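Local coordinates for sulfide-quinone reductase (Aquifex aeolicus, PDB 3HYW), which catalyses the oxidation of hydrogen sulfide with a quinone as electron acceptor, using one FAD per subunit and accumulating polysulfur at its active site, at residues Asn119-Cys124 / Leu130-Lys135; Pro159-Ala164 / Asp208-Arg213; Leu167-Lys172 / Phe351-Gly356; Ala222-Glu227 / Ile232-Asn237. All coordinates share one frame; numbering follows the deposited sequence. Where two conformers were deposited one is given.

Contact 1. Residues Asn119-Cys124 / Leu130-Lys135; sequences NSTSIC and LETQKK. With FAD (flavin-adenine dinucleotide), chain G; H2S (hydrosulfuric acid), chain J.
Thr121 and Thr132 meet at the buried heart of this contact, where a loop runs along one side of helix 126-141. Thr132 turns its OG1 to within 3.2 Å of Thr121 CB, and the same hydroxyl oxygen stands 2.9 Å from Ser122 O. Its single proton can also reach His128 O, one helical turn back, so the choice of acceptor is not settled. The methyl of Thr121 lies anti to its own carbonyl carbon and slides along Lys135, with CG2 pressed to 3.4 Å from Lys135 CD, tighter than usual carbon contact. A glycine in place of Thr121 would probably open a gap against both the Thr132 hydroxyl and the lysine chain, and leave Thr248 O without its hydroxyl partner.

The partly exposed edge is looser. Lys135 bends at chi3 (82°), and its NZ gives Asn119 O only a weak hydrogen bond of 3.2 Å.

At the other end the loop becomes cofactor site. Ile123 O approaches the flavin methyl C7M of FAD to 3.3 Å, and Cys124 lies beside bound hydrosulfuric acid, so the helix-backed loop forms part of the flavin and sulfide pocket.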
# COMPACT_ATOMS: atom_id res chain seq x y z
N ASN A 119 35.76 6.16 -1.71
CA ASN A 119 35.30 5.38 -0.55
C ASN A 119 34.16 4.40 -0.83
O ASN A 119 33.94 3.46 -0.05
CB ASN A 119 34.89 6.32 0.59
CG ASN A 119 36.01 7.25 1.01
OD1 ASN A 119 37.17 6.86 1.04
ND2 ASN A 119 35.66 8.49 1.34
N SER A 120 33.44 4.61 -1.92
CA SER A 120 32.34 3.72 -2.28
C SER A 120 32.76 2.72 -3.34
O SER A 120 33.95 2.61 -3.68
CB SER A 120 31.13 4.54 -2.75
OG SER A 120 29.94 3.76 -2.70
N THR A 121 31.80 1.96 -3.86
CA THR A 121 32.02 1.07 -5.00
C THR A 121 30.96 1.36 -6.05
O THR A 121 29.94 1.99 -5.77
CB THR A 121 31.98 -0.43 -4.62
OG1 THR A 121 30.69 -0.77 -4.08
CG2 THR A 121 33.06 -0.78 -3.60
N SER A 122 31.22 0.89 -7.27
CA SER A 122 30.29 1.04 -8.37
C SER A 122 30.39 -0.18 -9.28
O SER A 122 31.39 -0.89 -9.27
CB SER A 122 30.61 2.32 -9.14
OG SER A 122 31.84 2.17 -9.83
N ILE A 123 29.33 -0.42 -10.05
CA ILE A 123 29.22 -1.63 -10.86
C ILE A 123 28.93 -1.31 -12.33
O ILE A 123 28.51 -2.19 -13.09
CB ILE A 123 28.16 -2.60 -10.27
CG1 ILE A 123 26.75 -1.98 -10.34
CG2 ILE A 123 28.52 -2.98 -8.82
CD1 ILE A 123 25.65 -2.86 -9.74
N CYS A 124 29.18 -0.06 -12.73
CA CYS A 124 28.78 0.44 -14.05
C CYS A 124 29.72 0.06 -15.18
O CYS A 124 29.34 0.10 -16.35
CB CYS A 124 28.62 1.96 -14.01
SG CYS A 124 27.23 2.53 -13.06
N LEU A 130 34.63 -5.40 -10.79
CA LEU A 130 35.66 -6.30 -10.26
C LEU A 130 36.27 -5.79 -8.95
O LEU A 130 36.54 -6.58 -8.05
CB LEU A 130 36.73 -6.58 -11.31
CG LEU A 130 36.21 -7.52 -12.41
CD1 LEU A 130 37.01 -7.38 -13.69
CD2 LEU A 130 36.15 -8.97 -11.95
N GLU A 131 36.47 -4.48 -8.85
CA GLU A 131 36.90 -3.84 -7.60
C GLU A 131 35.86 -4.03 -6.50
O GLU A 131 36.22 -4.29 -5.35
CB GLU A 131 37.15 -2.35 -7.82
CG GLU A 131 38.21 -2.01 -8.88
CD GLU A 131 38.59 -0.53 -8.89
OE1 GLU A 131 37.71 0.33 -8.62
OE2 GLU A 131 39.77 -0.22 -9.18
N THR A 132 34.58 -3.90 -6.85
CA THR A 132 33.48 -4.16 -5.91
C THR A 132 33.49 -5.59 -5.37
O THR A 132 33.29 -5.81 -4.18
CB THR A 132 32.12 -3.88 -6.58
OG1 THR A 132 32.07 -2.52 -7.00
CG2 THR A 132 30.96 -4.16 -5.60
N GLN A 133 33.72 -6.56 -6.26
CA GLN A 133 33.82 -7.96 -5.88
C GLN A 133 34.87 -8.14 -4.79
O GLN A 133 34.64 -8.84 -3.81
CB GLN A 133 34.14 -8.84 -7.11
CG GLN A 133 34.19 -10.34 -6.83
CD GLN A 133 34.51 -11.19 -8.07
OE1 GLN A 133 34.13 -10.85 -9.20
NE2 GLN A 133 35.19 -12.30 -7.85
N LYS A 134 36.01 -7.47 -4.96
CA LYS A 134 37.13 -7.55 -4.02
C LYS A 134 36.79 -6.98 -2.65
O LYS A 134 37.25 -7.48 -1.63
CB LYS A 134 38.38 -6.86 -4.58
CG LYS A 134 38.94 -7.50 -5.85
CD LYS A 134 40.33 -6.97 -6.15
CE LYS A 134 40.75 -7.29 -7.57
NZ LYS A 134 42.22 -7.60 -7.66
N LYS A 135 35.97 -5.92 -2.63
CA LYS A 135 35.56 -5.27 -1.38
C LYS A 135 34.45 -6.03 -0.67
O LYS A 135 34.33 -5.94 0.55
CB LYS A 135 35.17 -3.81 -1.61
CG LYS A 135 36.38 -2.89 -1.77
CD LYS A 135 35.97 -1.43 -1.97
CE LYS A 135 35.64 -0.70 -0.65
NZ LYS A 135 35.50 0.78 -0.85
PA FAD G . 27.97 0.97 -23.51
O1A FAD G . 27.33 -0.37 -23.81
O2A FAD G . 28.52 1.23 -22.14
O5B FAD G . 29.12 1.16 -24.60
C5B FAD G . 29.86 2.36 -24.78
C4B FAD G . 31.12 1.98 -25.54
O4B FAD G . 31.80 3.16 -25.98
C3B FAD G . 32.10 1.23 -24.66
O3B FAD G . 32.68 0.17 -25.42
C2B FAD G . 33.14 2.28 -24.31
O2B FAD G . 34.41 1.70 -24.04
C1B FAD G . 33.17 3.12 -25.58
N9A FAD G . 33.68 4.50 -25.42
C8A FAD G . 33.45 5.35 -24.39
N7A FAD G . 34.08 6.52 -24.65
C5A FAD G . 34.72 6.40 -25.84
C6A FAD G . 35.52 7.24 -26.60
N6A FAD G . 35.80 8.49 -26.17
N1A FAD G . 36.01 6.80 -27.79
C2A FAD G . 35.74 5.56 -28.23
N3A FAD G . 34.98 4.73 -27.51
C4A FAD G . 34.45 5.12 -26.32
N1 FAD G . 19.73 -2.23 -19.50
C2 FAD G . 18.78 -3.20 -19.62
O2 FAD G . 17.93 -3.14 -20.52
N3 FAD G . 18.75 -4.26 -18.78
C4 FAD G . 19.67 -4.37 -17.79
O4 FAD G . 19.65 -5.43 -16.93
C4X FAD G . 20.64 -3.39 -17.65
N5 FAD G . 21.56 -3.50 -16.66
C5X FAD G . 22.51 -2.56 -16.51
C6 FAD G . 23.46 -2.70 -15.49
C7 FAD G . 24.45 -1.74 -15.30
C7M FAD G . 25.45 -1.93 -14.17
C8 FAD G . 24.49 -0.63 -16.15
C8M FAD G . 25.54 0.45 -16.00
C9 FAD G . 23.54 -0.50 -17.17
C9A FAD G . 22.55 -1.46 -17.37
N10 FAD G . 21.63 -1.35 -18.38
C10 FAD G . 20.67 -2.30 -18.52
C1' FAD G . 21.62 -0.15 -19.25
C2' FAD G . 22.15 -0.21 -20.66
O2' FAD G . 21.57 -1.33 -21.36
C3' FAD G . 23.68 -0.25 -20.63
O3' FAD G . 24.17 0.92 -19.94
C4' FAD G . 24.27 -0.31 -22.03
O4' FAD G . 25.62 -0.76 -21.93
C5' FAD G . 24.21 1.05 -22.71
O5' FAD G . 24.68 0.94 -24.06
P FAD G . 25.60 2.07 -24.74
O1P FAD G . 25.95 1.59 -26.12
O2P FAD G . 24.96 3.44 -24.57
O3P FAD G . 26.92 2.14 -23.82
S H2S J . 25.51 1.65 -14.94

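Contact 2. Residues Pro159-Ala164 / Asp208-Arg213; sequences PAYEFA and DLFAER. With FAD (flavin-adenine dinucleotide), chain G.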
# COMPACT_ATOMS: atom_id res chain seq x y z
N PRO A 159 20.05 -1.27 -11.64
CA PRO A 159 21.22 -2.02 -11.13
C PRO A 159 21.46 -1.91 -9.63
O PRO A 159 22.00 -2.85 -9.04
CB PRO A 159 22.38 -1.40 -11.91
CG PRO A 159 21.75 -0.87 -13.15
CD PRO A 159 20.43 -0.34 -12.71
N ALA A 160 21.10 -0.77 -9.03
CA ALA A 160 21.20 -0.58 -7.58
C ALA A 160 20.23 -1.50 -6.84
O ALA A 160 20.61 -2.12 -5.85
CB ALA A 160 20.96 0.88 -7.20
N TYR A 161 19.00 -1.59 -7.33
CA TYR A 161 18.01 -2.52 -6.79
C TYR A 161 18.45 -3.97 -6.94
O TYR A 161 18.32 -4.77 -6.00
CB TYR A 161 16.66 -2.32 -7.48
CG TYR A 161 15.97 -1.05 -7.07
CD1 TYR A 161 15.22 -1.01 -5.90
CD2 TYR A 161 16.09 0.11 -7.82
CE1 TYR A 161 14.60 0.16 -5.50
CE2 TYR A 161 15.46 1.28 -7.43
CZ TYR A 161 14.72 1.29 -6.26
OH TYR A 161 14.09 2.43 -5.86
N GLU A 162 18.97 -4.31 -8.12
CA GLU A 162 19.48 -5.66 -8.39
C GLU A 162 20.59 -6.02 -7.41
O GLU A 162 20.54 -7.08 -6.79
CB GLU A 162 20.05 -5.77 -9.81
CG GLU A 162 19.04 -5.95 -10.90
CD GLU A 162 19.72 -6.27 -12.22
OE1 GLU A 162 20.55 -5.45 -12.67
OE2 GLU A 162 19.42 -7.34 -12.80
N PHE A 163 21.58 -5.14 -7.30
CA PHE A 163 22.75 -5.39 -6.45
C PHE A 163 22.37 -5.54 -4.98
O PHE A 163 22.90 -6.41 -4.28
CB PHE A 163 23.80 -4.27 -6.62
CG PHE A 163 25.08 -4.52 -5.87
CD1 PHE A 163 25.28 -3.98 -4.60
CD2 PHE A 163 26.09 -5.30 -6.43
CE1 PHE A 163 26.46 -4.22 -3.89
CE2 PHE A 163 27.28 -5.55 -5.72
CZ PHE A 163 27.47 -5.00 -4.46
N ALA A 164 21.46 -4.70 -4.51
CA ALA A 164 21.00 -4.78 -3.13
C ALA A 164 20.34 -6.13 -2.84
O ALA A 164 20.63 -6.76 -1.81
CB ALA A 164 20.06 -3.64 -2.83
N ASP A 208 7.13 -3.70 -0.80
CA ASP A 208 6.78 -4.98 -0.17
C ASP A 208 7.96 -5.93 -0.17
O ASP A 208 8.17 -6.69 0.78
CB ASP A 208 5.60 -5.65 -0.89
CG ASP A 208 4.28 -5.01 -0.58
OD1 ASP A 208 4.25 -3.97 0.13
OD2 ASP A 208 3.25 -5.55 -1.04
N LEU A 209 8.73 -5.88 -1.24
CA LEU A 209 9.91 -6.72 -1.43
C LEU A 209 11.03 -6.36 -0.45
O LEU A 209 11.66 -7.25 0.12
CB LEU A 209 10.40 -6.57 -2.87
CG LEU A 209 11.55 -7.43 -3.38
CD1 LEU A 209 11.10 -8.87 -3.57
CD2 LEU A 209 12.05 -6.84 -4.68
N PHE A 210 11.29 -5.07 -0.28
CA PHE A 210 12.28 -4.59 0.69
C PHE A 210 11.84 -4.95 2.11
O PHE A 210 12.66 -5.37 2.93
CB PHE A 210 12.52 -3.08 0.55
CG PHE A 210 13.55 -2.70 -0.50
CD1 PHE A 210 13.98 -3.63 -1.45
CD2 PHE A 210 14.08 -1.42 -0.54
CE1 PHE A 210 14.92 -3.29 -2.41
CE2 PHE A 210 15.02 -1.06 -1.51
CZ PHE A 210 15.44 -2.00 -2.44
N ALA A 211 10.54 -4.80 2.39
CA ALA A 211 9.97 -5.17 3.68
C ALA A 211 10.10 -6.67 3.96
O ALA A 211 10.49 -7.07 5.06
CB ALA A 211 8.51 -4.73 3.78
N GLU A 212 9.76 -7.50 2.97
CA GLU A 212 9.85 -8.96 3.12
C GLU A 212 11.28 -9.44 3.35
O GLU A 212 11.49 -10.47 3.98
CB GLU A 212 9.25 -9.67 1.90
CG GLU A 212 7.71 -9.72 1.88
CD GLU A 212 7.11 -9.52 0.49
OE1 GLU A 212 7.82 -9.73 -0.53
OE2 GLU A 212 5.92 -9.15 0.41
N ARG A 213 12.26 -8.69 2.85
CA ARG A 213 13.66 -9.09 2.96
C ARG A 213 14.47 -8.21 3.91
O ARG A 213 15.70 -8.28 3.93
CB ARG A 213 14.31 -9.10 1.57
CG ARG A 213 13.86 -10.24 0.69
CD ARG A 213 13.84 -9.80 -0.76
NE ARG A 213 13.53 -10.87 -1.71
CZ ARG A 213 12.37 -11.53 -1.78
NH1 ARG A 213 11.37 -11.27 -0.94
NH2 ARG A 213 12.22 -12.46 -2.71
PA FAD G . 27.97 0.97 -23.51
O1A FAD G . 27.33 -0.37 -23.81
O2A FAD G . 28.52 1.23 -22.14
O5B FAD G . 29.12 1.16 -24.60
C5B FAD G . 29.86 2.36 -24.78
C4B FAD G . 31.12 1.98 -25.54
O4B FAD G . 31.80 3.16 -25.98
C3B FAD G . 32.10 1.23 -24.66
O3B FAD G . 32.68 0.17 -25.42
C2B FAD G . 33.14 2.28 -24.31
O2B FAD G . 34.41 1.70 -24.04
C1B FAD G . 33.17 3.12 -25.58
N9A FAD G . 33.68 4.50 -25.42
C8A FAD G . 33.45 5.35 -24.39
N7A FAD G . 34.08 6.52 -24.65
C5A FAD G . 34.72 6.40 -25.84
C6A FAD G . 35.52 7.24 -26.60
N6A FAD G . 35.80 8.49 -26.17
N1A FAD G . 36.01 6.80 -27.79
C2A FAD G . 35.74 5.56 -28.23
N3A FAD G . 34.98 4.73 -27.51
C4A FAD G . 34.45 5.12 -26.32
N1 FAD G . 19.73 -2.23 -19.50
C2 FAD G . 18.78 -3.20 -19.62
O2 FAD G . 17.93 -3.14 -20.52
N3 FAD G . 18.75 -4.26 -18.78
C4 FAD G . 19.67 -4.37 -17.79
O4 FAD G . 19.65 -5.43 -16.93
C4X FAD G . 20.64 -3.39 -17.65
N5 FAD G . 21.56 -3.50 -16.66
C5X FAD G . 22.51 -2.56 -16.51
C6 FAD G . 23.46 -2.70 -15.49
C7 FAD G . 24.45 -1.74 -15.30
C7M FAD G . 25.45 -1.93 -14.17
C8 FAD G . 24.49 -0.63 -16.15
C8M FAD G . 25.54 0.45 -16.00
C9 FAD G . 23.54 -0.50 -17.17
C9A FAD G . 22.55 -1.46 -17.37
N10 FAD G . 21.63 -1.35 -18.38
C10 FAD G . 20.67 -2.30 -18.52
C1' FAD G . 21.62 -0.15 -19.25
C2' FAD G . 22.15 -0.21 -20.66
O2' FAD G . 21.57 -1.33 -21.36
C3' FAD G . 23.68 -0.25 -20.63
O3' FAD G . 24.17 0.92 -19.94
C4' FAD G . 24.27 -0.31 -22.03
O4' FAD G . 25.62 -0.76 -21.93
C5' FAD G . 24.21 1.05 -22.71
O5' FAD G . 24.68 0.94 -24.06
P FAD G . 25.60 2.07 -24.74
O1P FAD G . 25.95 1.59 -26.12
O2P FAD G . 24.96 3.44 -24.57
O3P FAD G . 26.92 2.14 -23.82
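Tyr161 and Phe210 alone join these two helical segments, and their rings meet in a relation that is neither a stack nor edge-to-face. The ring planes are inclined by 32° with centroids 5.8 Å apart, while the side chains themselves cross at about a right angle. Phe210 leads with its far corner: CZ comes to 3.6 Å from Tyr161 CD1 and 3.8 Å from Tyr161 CE1, so that it sits against the CD1-CE1 bond of the tyrosine. In Phe210 a chi2 of only 15° sets the tilt of the ring about the line along which it reaches out. The contact is wholly apolar, yet the tyrosine is tethered beyond it, because its OH is hydrogen-bonded to Glu188 OE1 and Gly192 N. A leucine in place of Tyr161 would probably leave those two groups without their hydroxyl partner and the corner of Phe210 poorly covered.

Two residues earlier, Pro159 lays CG 3.4 Å from C6 of FAD, so the helix that carries Tyr161 starts against the flavin. On the other segment Leu209 CD1 lies 3.4 Å above the plane of the Arg213 guanidinium, over its centre.

Phe184 of strand 182-185 meets both rings, edge-to-face with Phe210, and Phe194, from the octathiocane pocket, stands edge-to-face with Tyr161. The pair thus links helix 158-173 to helix 202-212 beside the mixed sheet, and the latter helix continues to the trimer interface, where Asp208 forms a salt bridge with Arg204 of a neighbouring subunit.

Contact 3. Residues Leu167-Lys172 / Phe351-Gly356; sequences LHYELK and FGEDAG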
# COMPACT_ATOMS: atom_id res chain seq x y z
N LEU A 167 22.89 -9.07 -3.11
CA LEU A 167 23.72 -9.09 -1.91
C LEU A 167 22.97 -9.71 -0.73
O LEU A 167 23.52 -10.56 -0.04
CB LEU A 167 24.23 -7.69 -1.57
CG LEU A 167 25.21 -7.56 -0.40
CD1 LEU A 167 26.42 -8.49 -0.56
CD2 LEU A 167 25.65 -6.11 -0.22
N HIS A 168 21.71 -9.31 -0.53
CA HIS A 168 20.84 -9.96 0.46
C HIS A 168 20.80 -11.49 0.27
O HIS A 168 20.94 -12.25 1.23
CB HIS A 168 19.41 -9.39 0.39
CG HIS A 168 18.40 -10.23 1.10
ND1 HIS A 168 18.24 -10.20 2.47
CD2 HIS A 168 17.50 -11.14 0.64
CE1 HIS A 168 17.29 -11.05 2.82
NE2 HIS A 168 16.82 -11.63 1.73
N TYR A 169 20.60 -11.91 -0.98
CA TYR A 169 20.58 -13.33 -1.34
C TYR A 169 21.89 -14.01 -0.95
O TYR A 169 21.87 -15.06 -0.29
CB TYR A 169 20.30 -13.49 -2.84
CG TYR A 169 20.43 -14.92 -3.34
CD1 TYR A 169 19.37 -15.82 -3.24
CD2 TYR A 169 21.62 -15.37 -3.92
CE1 TYR A 169 19.49 -17.13 -3.69
CE2 TYR A 169 21.75 -16.68 -4.38
CZ TYR A 169 20.68 -17.55 -4.27
OH TYR A 169 20.81 -18.84 -4.72
N GLU A 170 23.01 -13.41 -1.34
CA GLU A 170 24.34 -13.94 -1.03
C GLU A 170 24.59 -14.06 0.47
O GLU A 170 25.11 -15.07 0.94
CB GLU A 170 25.42 -13.07 -1.69
CG GLU A 170 26.87 -13.51 -1.43
CD GLU A 170 27.24 -14.82 -2.14
OE1 GLU A 170 26.68 -15.12 -3.22
OE2 GLU A 170 28.12 -15.53 -1.61
N LEU A 171 24.22 -13.02 1.22
CA LEU A 171 24.40 -13.01 2.67
C LEU A 171 23.57 -14.09 3.35
O LEU A 171 24.03 -14.73 4.29
CB LEU A 171 24.09 -11.62 3.25
CG LEU A 171 24.97 -10.45 2.77
CD1 LEU A 171 24.36 -9.10 3.11
CD2 LEU A 171 26.39 -10.56 3.32
N LYS A 172 22.35 -14.30 2.85
CA LYS A 172 21.47 -15.36 3.33
C LYS A 172 22.02 -16.75 2.97
O LYS A 172 21.86 -17.71 3.73
CB LYS A 172 20.07 -15.16 2.77
CG LYS A 172 18.95 -15.75 3.64
CD LYS A 172 17.59 -15.22 3.20
CE LYS A 172 16.48 -16.12 3.70
NZ LYS A 172 15.13 -15.55 3.45
N PHE A 351 17.18 -10.66 -8.77
CA PHE A 351 17.29 -10.53 -7.32
C PHE A 351 18.11 -11.66 -6.70
O PHE A 351 18.27 -11.72 -5.48
CB PHE A 351 15.91 -10.47 -6.65
CG PHE A 351 15.01 -9.38 -7.17
CD1 PHE A 351 15.53 -8.16 -7.59
CD2 PHE A 351 13.63 -9.58 -7.21
CE1 PHE A 351 14.68 -7.15 -8.05
CE2 PHE A 351 12.78 -8.57 -7.68
CZ PHE A 351 13.31 -7.36 -8.10
N GLY A 352 18.61 -12.55 -7.55
CA GLY A 352 19.39 -13.71 -7.11
C GLY A 352 18.82 -15.00 -7.67
O GLY A 352 19.35 -15.55 -8.63
N GLU A 353 17.73 -15.46 -7.07
CA GLU A 353 17.05 -16.69 -7.46
C GLU A 353 15.68 -16.38 -8.07
O GLU A 353 15.05 -17.24 -8.69
CB GLU A 353 16.87 -17.59 -6.23
CG GLU A 353 16.80 -19.08 -6.55
CD GLU A 353 16.13 -19.87 -5.44
OE1 GLU A 353 16.05 -19.36 -4.29
OE2 GLU A 353 15.67 -21.00 -5.73
N ASP A 354 15.22 -15.16 -7.86
CA ASP A 354 14.02 -14.66 -8.53
C ASP A 354 14.31 -13.28 -9.07
O ASP A 354 15.42 -12.77 -8.91
CB ASP A 354 12.78 -14.70 -7.62
CG ASP A 354 12.97 -14.00 -6.27
OD1 ASP A 354 13.95 -13.24 -6.07
OD2 ASP A 354 12.12 -14.22 -5.39
N ALA A 355 13.32 -12.67 -9.73
CA ALA A 355 13.55 -11.42 -10.42
C ALA A 355 12.27 -10.65 -10.66
O ALA A 355 11.19 -11.24 -10.68
CB ALA A 355 14.27 -11.68 -11.76
N GLY A 356 12.41 -9.34 -10.81
CA GLY A 356 11.28 -8.48 -11.15
C GLY A 356 11.24 -8.28 -12.64
O GLY A 356 12.25 -7.97 -13.26
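The turn of the beta hairpin formed by strands 349-350 and 355-361 packs here against helix 158-173, with Gly352 and Glu353 lying beneath the ring of Tyr169. The turn is closed by the bond from Phe351 N to Asp354 O, 2.8 Å long. Tyr169 has CG anti to the backbone N (chi1 173°), which sends the ring out from the helix and over the turn. One face of the ring then receives backbone rather than side chain: Gly352 CA and Glu353 N each lie 4.1 Å above the plane, displaced toward the rim. Gly352 permits this closeness. A CB there would fall 2.7 Å from Tyr169 CG, and at phi 126° and psi -78° it would also collide with Phe351 O.

Nearer the helix, Phe351 O sits 3.8 Å from Tyr169 CB. At the outer end Glu353 runs across the tyrosine at about a right angle, with Glu353 CB 3.7 Å from Tyr169 CE1. Both residues are partly exposed, so this side of the contact is less enclosed than the glycine beneath the ring. Glu353 also packs on Lys376 of helix 376-395, while Lys172, farther along helix 158-173, touches Glu368 of a neighbouring subunit.

The result is an aromatic ring laid over the bare backbone of a glycine-containing hairpin turn, joining that hairpin to a helix of the pyridine nucleotide-disulphide oxidoreductase family domain.

Contact 4. Residues Ala222-Glu227 / Ile232-Asn237; sequences AVKAIE and IYEDLN
Lys224 N and Ala225 N both donate to Ile232 O, at 2.8 Å and 3.2 Å respectively, so one carbonyl serves two successive amides: a classic beta bulge. Regular antiparallel bonding flanks it. Ile232 N returns a nearly straight bond (173°) to Ala225 O, and Ala222 and Glu234 form a hydrogen-bonded pair whose two bonds are 2.9 Å from Ala222 N to Glu234 O and 2.8 Å from Glu234 N to Ala222 O. Between them Val223 and Tyr233 make a non-hydrogen-bonded pair.

From the bulge, Lys224 reaches across to the partner strand. Bent at chi2 (-56°), its chain carries NZ to a salt bridge of 3.0 Å with Glu234 OE1, approached from above the carboxylate plane rather than within it. On the face shared by Ala222, Ala225 and Glu234, Ile232 CB lies 4.1 Å from Ala225 CB, and Ile232 CD1 reaches Glu227 OE2 at 3.2 Å.

Farther out, Tyr233 lays its ring against that of His241 on strand 240-244, the third strand of this small antiparallel sheet. Val223 packs on Phe250 of strand 247-255 and Ile185 of strand 182-185, which seats the bulged hairpin on the mixed sheet.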
# COMPACT_ATOMS: atom_id res chain seq x y z
N ALA A 222 19.15 13.56 -0.95
CA ALA A 222 20.34 13.80 -1.76
C ALA A 222 21.57 13.33 -0.99
O ALA A 222 21.97 13.96 -0.00
CB ALA A 222 20.45 15.29 -2.11
N VAL A 223 22.15 12.22 -1.44
CA VAL A 223 23.42 11.74 -0.88
C VAL A 223 24.49 12.77 -1.21
O VAL A 223 24.69 13.12 -2.38
CB VAL A 223 23.80 10.35 -1.45
CG1 VAL A 223 25.17 9.90 -0.94
CG2 VAL A 223 22.75 9.33 -1.08
N LYS A 224 25.15 13.28 -0.17
CA LYS A 224 26.11 14.36 -0.31
C LYS A 224 27.55 13.90 -0.15
O LYS A 224 28.48 14.49 -0.72
CB LYS A 224 25.81 15.48 0.70
CG LYS A 224 24.54 16.27 0.40
CD LYS A 224 24.57 16.87 -1.01
CE LYS A 224 23.30 17.63 -1.34
NZ LYS A 224 23.47 19.10 -1.15
N ALA A 225 27.74 12.84 0.64
CA ALA A 225 29.07 12.35 0.97
C ALA A 225 29.05 10.89 1.35
O ALA A 225 28.13 10.42 2.02
CB ALA A 225 29.70 13.19 2.10
N ILE A 226 30.09 10.19 0.92
CA ILE A 226 30.35 8.84 1.37
C ILE A 226 31.74 8.85 2.00
O ILE A 226 32.74 9.12 1.33
CB ILE A 226 30.26 7.81 0.22
CG1 ILE A 226 28.84 7.82 -0.37
CG2 ILE A 226 30.61 6.42 0.72
CD1 ILE A 226 28.78 7.50 -1.84
N GLU A 227 31.77 8.58 3.29
CA GLU A 227 33.01 8.48 4.04
C GLU A 227 33.30 7.00 4.26
O GLU A 227 32.44 6.16 3.97
CB GLU A 227 32.88 9.25 5.37
CG GLU A 227 32.70 10.76 5.18
CD GLU A 227 32.61 11.55 6.48
OE1 GLU A 227 32.99 11.01 7.55
OE2 GLU A 227 32.17 12.71 6.44
N ILE A 232 26.43 10.39 4.28
CA ILE A 232 25.77 11.63 4.66
C ILE A 232 24.80 12.05 3.55
O ILE A 232 25.18 12.17 2.38
CB ILE A 232 26.79 12.76 4.95
CG1 ILE A 232 27.81 12.31 6.01
CG2 ILE A 232 26.06 14.04 5.39
CD1 ILE A 232 28.99 13.24 6.18
N TYR A 233 23.54 12.25 3.93
CA TYR A 233 22.52 12.69 2.99
C TYR A 233 21.79 13.92 3.51
O TYR A 233 21.78 14.19 4.71
CB TYR A 233 21.54 11.56 2.65
CG TYR A 233 20.69 11.07 3.80
CD1 TYR A 233 21.14 10.05 4.65
CD2 TYR A 233 19.43 11.62 4.04
CE1 TYR A 233 20.35 9.60 5.71
CE2 TYR A 233 18.64 11.18 5.09
CZ TYR A 233 19.10 10.17 5.92
OH TYR A 233 18.32 9.74 6.97
N GLU A 234 21.18 14.66 2.59
CA GLU A 234 20.43 15.86 2.91
C GLU A 234 18.98 15.66 2.50
O GLU A 234 18.70 15.23 1.37
CB GLU A 234 21.04 17.04 2.15
CG GLU A 234 20.56 18.41 2.56
CD GLU A 234 21.27 19.52 1.81
OE1 GLU A 234 22.50 19.44 1.64
OE2 GLU A 234 20.58 20.48 1.40
N ASP A 235 18.04 15.94 3.40
CA ASP A 235 16.63 15.90 3.03
C ASP A 235 16.21 17.19 2.31
O ASP A 235 17.04 18.08 2.09
CB ASP A 235 15.71 15.54 4.22
CG ASP A 235 15.75 16.56 5.35
OD1 ASP A 235 16.09 17.74 5.12
OD2 ASP A 235 15.39 16.17 6.48
N LEU A 236 14.94 17.27 1.94
CA LEU A 236 14.41 18.42 1.20
C LEU A 236 14.24 19.68 2.04
O LEU A 236 14.06 20.77 1.50
CB LEU A 236 13.10 18.05 0.51
CG LEU A 236 13.25 17.27 -0.79
CD1 LEU A 236 11.99 16.49 -1.05
CD2 LEU A 236 13.56 18.19 -1.97
N ASN A 237 14.31 19.52 3.36
CA ASN A 237 14.33 20.66 4.28
C ASN A 237 15.74 21.24 4.44
O ASN A 237 15.93 22.24 5.13
CB ASN A 237 13.77 20.27 5.66
CG ASN A 237 12.31 19.87 5.61
OD1 ASN A 237 11.84 19.12 6.47
ND2 ASN A 237 11.57 20.37 4.63

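How the contacts relate
From the N terminus, contact 1 comes first, closing a short loop ahead of and along helix 126-141. Contact 2 then closes a longer loop between helices 158-173 and 202-212. Contact 3 starts from the same helix 158-173 and ends far down the chain, so the two cross; Leu209 packing on Phe351 and a weak ion pair from Arg213 to Asp354 join them in space. The hairpin of contact 4 follows contact 2 and nests inside the loop closed by contact 3. Ile123 packs on Pro159 and Phe163, tying contacts 1 and 2 beside FAD, while a probable hydrogen bond from Asn119 ND2 to Ile226 O, 3.0 Å, links contact 1 to the hairpin.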